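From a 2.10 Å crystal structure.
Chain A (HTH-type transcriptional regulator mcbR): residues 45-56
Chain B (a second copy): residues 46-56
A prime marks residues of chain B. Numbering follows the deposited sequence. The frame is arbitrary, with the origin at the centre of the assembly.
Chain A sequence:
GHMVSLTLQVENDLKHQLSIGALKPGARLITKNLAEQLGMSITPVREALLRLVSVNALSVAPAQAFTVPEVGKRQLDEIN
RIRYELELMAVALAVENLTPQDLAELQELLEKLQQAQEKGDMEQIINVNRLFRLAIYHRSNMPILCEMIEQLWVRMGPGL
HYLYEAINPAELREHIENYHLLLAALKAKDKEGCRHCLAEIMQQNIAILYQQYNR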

# COMPACT_ATOMS: atom_id res chain seq x y z
N VAL A 45 -14.70 3.51 -18.51
CA VAL A 45 -13.31 3.88 -18.81
C VAL A 45 -12.88 5.05 -17.93
O VAL A 45 -11.84 4.98 -17.26
CB VAL A 45 -13.14 4.22 -20.30
CG1 VAL A 45 -11.70 4.66 -20.58
CG2 VAL A 45 -13.52 2.98 -21.13
N ARG A 46 -13.70 6.10 -17.90
CA ARG A 46 -13.41 7.23 -17.01
C ARG A 46 -13.32 6.81 -15.54
O ARG A 46 -12.43 7.26 -14.82
CB ARG A 46 -14.47 8.33 -17.17
CG ARG A 46 -14.14 9.59 -16.35
CD ARG A 46 -15.30 10.61 -16.33
NE ARG A 46 -16.47 10.05 -15.66
CZ ARG A 46 -17.59 9.70 -16.28
NH1 ARG A 46 -17.73 9.90 -17.59
NH2 ARG A 46 -18.60 9.18 -15.59
N GLU A 47 -14.23 5.94 -15.08
CA GLU A 47 -14.19 5.52 -13.68
C GLU A 47 -12.91 4.74 -13.35
O GLU A 47 -12.35 4.89 -12.25
CB GLU A 47 -15.40 4.64 -13.31
CG GLU A 47 -16.72 5.37 -13.31
CD GLU A 47 -17.89 4.48 -12.89
OE1 GLU A 47 -17.72 3.24 -12.84
OE2 GLU A 47 -18.98 5.02 -12.63
N ALA A 48 -12.48 3.90 -14.27
CA ALA A 48 -11.27 3.11 -14.06
C ALA A 48 -10.07 4.03 -13.92
O ALA A 48 -9.24 3.87 -13.02
CB ALA A 48 -11.07 2.11 -15.22
N LEU A 49 -9.99 5.02 -14.80
CA LEU A 49 -8.91 5.99 -14.75
C LEU A 49 -8.93 6.77 -13.42
O LEU A 49 -7.88 6.99 -12.82
CB LEU A 49 -8.99 6.93 -15.95
CG LEU A 49 -8.71 6.27 -17.31
CD1 LEU A 49 -9.31 7.11 -18.45
CD2 LEU A 49 -7.20 6.14 -17.52
N LEU A 50 -10.12 7.17 -12.97
CA LEU A 50 -10.27 7.92 -11.72
C LEU A 50 -9.92 7.06 -10.52
O LEU A 50 -9.41 7.58 -9.52
CB LEU A 50 -11.69 8.49 -11.59
CG LEU A 50 -11.93 9.67 -12.53
CD1 LEU A 50 -13.40 10.10 -12.53
CD2 LEU A 50 -11.02 10.83 -12.13
N ARG A 51 -10.19 5.76 -10.60
CA ARG A 51 -9.77 4.84 -9.54
C ARG A 51 -8.24 4.86 -9.41
O ARG A 51 -7.71 4.81 -8.30
CB ARG A 51 -10.23 3.41 -9.86
CG ARG A 51 -11.73 3.15 -9.67
CD ARG A 51 -12.05 1.67 -9.95
NE ARG A 51 -13.48 1.40 -9.78
CZ ARG A 51 -14.02 0.20 -9.85
NH1 ARG A 51 -13.25 -0.86 -10.13
NH2 ARG A 51 -15.32 0.06 -9.65
N LEU A 52 -7.54 4.93 -10.54
CA LEU A 52 -6.09 4.98 -10.52
C LEU A 52 -5.59 6.34 -10.01
O LEU A 52 -4.60 6.41 -9.27
CB LEU A 52 -5.55 4.67 -11.92
CG LEU A 52 -5.77 3.21 -12.33
CD1 LEU A 52 -5.52 3.00 -13.82
CD2 LEU A 52 -4.86 2.29 -11.52
N VAL A 53 -6.29 7.41 -10.36
CA VAL A 53 -5.97 8.73 -9.84
C VAL A 53 -6.08 8.72 -8.31
O VAL A 53 -5.23 9.27 -7.63
CB VAL A 53 -6.88 9.83 -10.43
CG1 VAL A 53 -6.81 11.14 -9.61
CG2 VAL A 53 -6.53 10.05 -11.90
N SER A 54 -7.12 8.08 -7.78
CA SER A 54 -7.36 8.10 -6.34
C SER A 54 -6.25 7.41 -5.53
O SER A 54 -6.08 7.69 -4.34
CB SER A 54 -8.72 7.46 -6.01
OG SER A 54 -8.67 6.06 -6.19
N VAL A 55 -5.53 6.47 -6.14
CA VAL A 55 -4.37 5.88 -5.46
C VAL A 55 -3.05 6.45 -5.99
O VAL A 55 -1.97 5.90 -5.74
CB VAL A 55 -4.36 4.32 -5.55
CG1 VAL A 55 -5.60 3.76 -4.87
CG2 VAL A 55 -4.24 3.84 -7.01
N ASN A 56 -3.14 7.55 -6.74
CA ASN A 56 -1.96 8.26 -7.27
C ASN A 56 -1.14 7.47 -8.28
O ASN A 56 0.06 7.72 -8.45
CB ASN A 56 -1.07 8.71 -6.10
CG ASN A 56 -1.79 9.67 -5.19
OD1 ASN A 56 -2.42 10.60 -5.65
ND2 ASN A 56 -1.77 9.41 -3.89
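Chain B, residues 46-56: REALLRLVSVN

Chain B meets chain A with the same stretch of sequence, helix against helix. Residues 46′ to 53′ are helical, in a helix that begins earlier in the chain, with phi near -64° and psi near -40°, and the backbone bonds run four residues back, as in Leu50′ N to Arg46′ O at 3.0 Å. The turn loosens at Val55′, whose N makes only weak bonds, and Asn56′ takes a positive phi of 62° while its N reaches Val53′ O at 2.8 Å. The chain A stretch closes in the same way, with Asn56 at a phi of 65°.

The N-to-C directions of the two helices lie 68° apart, a crossing of -68°, neither parallel nor antiparallel. The axes come no closer than 10.2 Å, so the helices touch around a point rather than along a groove. That point is Arg51 on Arg51′, whose CA atoms lie 5.9 Å apart. Together the two stretches bury 421 Å², and the two arginines give up more than any other residue on their own side.

Packing is carried largely by the aliphatic parts of these long side chains. Arg51 CG rests 3.8 Å from Arg51′ CG, and Arg51′ CD lies 4.0 Å from Leu50 CB. Both arginines leave the backbone with chi1 at -74°, but then they part: Arg51 runs on extended, with chi3 at 180°, whereas Arg51′ bends at chi3 to -42°. The extended arm lays one face of its guanidinium over Ser54′, with Arg51 CZ 3.4 Å from Ser54′ CB. The bent one comes less close to the equivalent serine, Arg51′ NE standing 4.4 Å from Ser54 CB. A repeated sequence therefore does not enforce repeated rotamers. Past the crossing, Val55 CG1 meets Val55′ CG1 at 4.2 Å, a small apolar contact between like residues.

Charge adds one long contact. Arg46 NH2 and Glu47′ OE2 form a long salt bridge at 3.9 Å; the arginine's CA-to-CB bond points sideways, and its end comes nearer to chain B. Arg46′ is modelled only as far as CB, so no matching bridge can be described.

No hydrogen bond joins the two stretches. The serine hydroxyls are satisfied within their own helices: Ser54′ OG donates to Arg51′ O at 2.6 Å, as Ser54 OG does to Arg51 O at 2.6 Å. Some arginine nitrogens are satisfied elsewhere in the structure. The rule to read here is a steep crossing centred on the same arginine from each chain, with Arg51 alone laying a guanidinium face over the serine across the contact.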

# COMPACT_ATOMS: atom_id res chain seq x y z
N ARG B 46 -21.83 9.41 -5.03
CA ARG B 46 -21.97 8.00 -5.39
C ARG B 46 -20.70 7.48 -6.08
O ARG B 46 -20.28 6.34 -5.87
CB ARG B 46 -23.19 7.79 -6.29
N GLU B 47 -20.09 8.31 -6.92
CA GLU B 47 -18.87 7.93 -7.62
C GLU B 47 -17.72 7.67 -6.64
O GLU B 47 -16.94 6.73 -6.83
CB GLU B 47 -18.49 9.02 -8.62
CG GLU B 47 -19.43 9.12 -9.80
CD GLU B 47 -19.03 10.20 -10.79
OE1 GLU B 47 -18.20 11.05 -10.43
OE2 GLU B 47 -19.55 10.18 -11.93
N ALA B 48 -17.63 8.50 -5.61
CA ALA B 48 -16.61 8.36 -4.58
C ALA B 48 -16.80 7.07 -3.79
O ALA B 48 -15.85 6.36 -3.49
CB ALA B 48 -16.61 9.57 -3.64
N LEU B 49 -18.05 6.78 -3.45
CA LEU B 49 -18.38 5.57 -2.70
C LEU B 49 -18.03 4.29 -3.49
O LEU B 49 -17.52 3.33 -2.92
CB LEU B 49 -19.87 5.58 -2.33
CG LEU B 49 -20.32 6.69 -1.36
CD1 LEU B 49 -21.82 6.93 -1.42
CD2 LEU B 49 -19.92 6.36 0.07
N LEU B 50 -18.31 4.29 -4.79
CA LEU B 50 -17.97 3.13 -5.64
C LEU B 50 -16.46 3.00 -5.78
O LEU B 50 -15.94 1.89 -5.84
CB LEU B 50 -18.60 3.27 -7.02
CG LEU B 50 -20.10 3.07 -7.16
CD1 LEU B 50 -20.56 3.46 -8.56
CD2 LEU B 50 -20.45 1.62 -6.89
N ARG B 51 -15.75 4.12 -5.84
CA ARG B 51 -14.28 4.02 -5.87
C ARG B 51 -13.75 3.46 -4.56
O ARG B 51 -12.82 2.66 -4.56
CB ARG B 51 -13.62 5.37 -6.21
CG ARG B 51 -13.78 5.73 -7.69
CD ARG B 51 -12.92 6.92 -8.14
NE ARG B 51 -12.89 8.01 -7.17
CZ ARG B 51 -13.67 9.07 -7.21
NH1 ARG B 51 -14.57 9.21 -8.18
NH2 ARG B 51 -13.56 10.01 -6.28
N LEU B 52 -14.36 3.84 -3.44
CA LEU B 52 -13.94 3.31 -2.14
C LEU B 52 -14.25 1.82 -2.04
O LEU B 52 -13.47 1.06 -1.45
CB LEU B 52 -14.63 4.07 -1.00
CG LEU B 52 -14.11 5.50 -0.81
CD1 LEU B 52 -15.02 6.28 0.11
CD2 LEU B 52 -12.68 5.48 -0.28
N VAL B 53 -15.36 1.40 -2.63
CA VAL B 53 -15.63 -0.03 -2.69
C VAL B 53 -14.50 -0.75 -3.43
O VAL B 53 -14.02 -1.80 -2.98
CB VAL B 53 -16.98 -0.34 -3.36
CG1 VAL B 53 -17.10 -1.83 -3.68
CG2 VAL B 53 -18.15 0.13 -2.48
N SER B 54 -14.04 -0.18 -4.55
CA SER B 54 -13.03 -0.86 -5.36
C SER B 54 -11.69 -1.05 -4.63
O SER B 54 -10.91 -1.94 -4.99
CB SER B 54 -12.81 -0.13 -6.69
OG SER B 54 -12.10 1.09 -6.49
N VAL B 55 -11.39 -0.20 -3.65
CA VAL B 55 -10.16 -0.40 -2.85
C VAL B 55 -10.47 -1.05 -1.49
O VAL B 55 -9.62 -1.08 -0.59
CB VAL B 55 -9.40 0.92 -2.58
CG1 VAL B 55 -9.07 1.61 -3.90
CG2 VAL B 55 -10.22 1.87 -1.69
N ASN B 56 -11.70 -1.55 -1.37
CA ASN B 56 -12.17 -2.25 -0.17
C ASN B 56 -12.16 -1.39 1.08
O ASN B 56 -12.10 -1.91 2.19
CB ASN B 56 -11.34 -3.52 0.05
CG ASN B 56 -11.51 -4.53 -1.08
OD1 ASN B 56 -12.63 -4.81 -1.51
ND2 ASN B 56 -10.40 -5.02 -1.60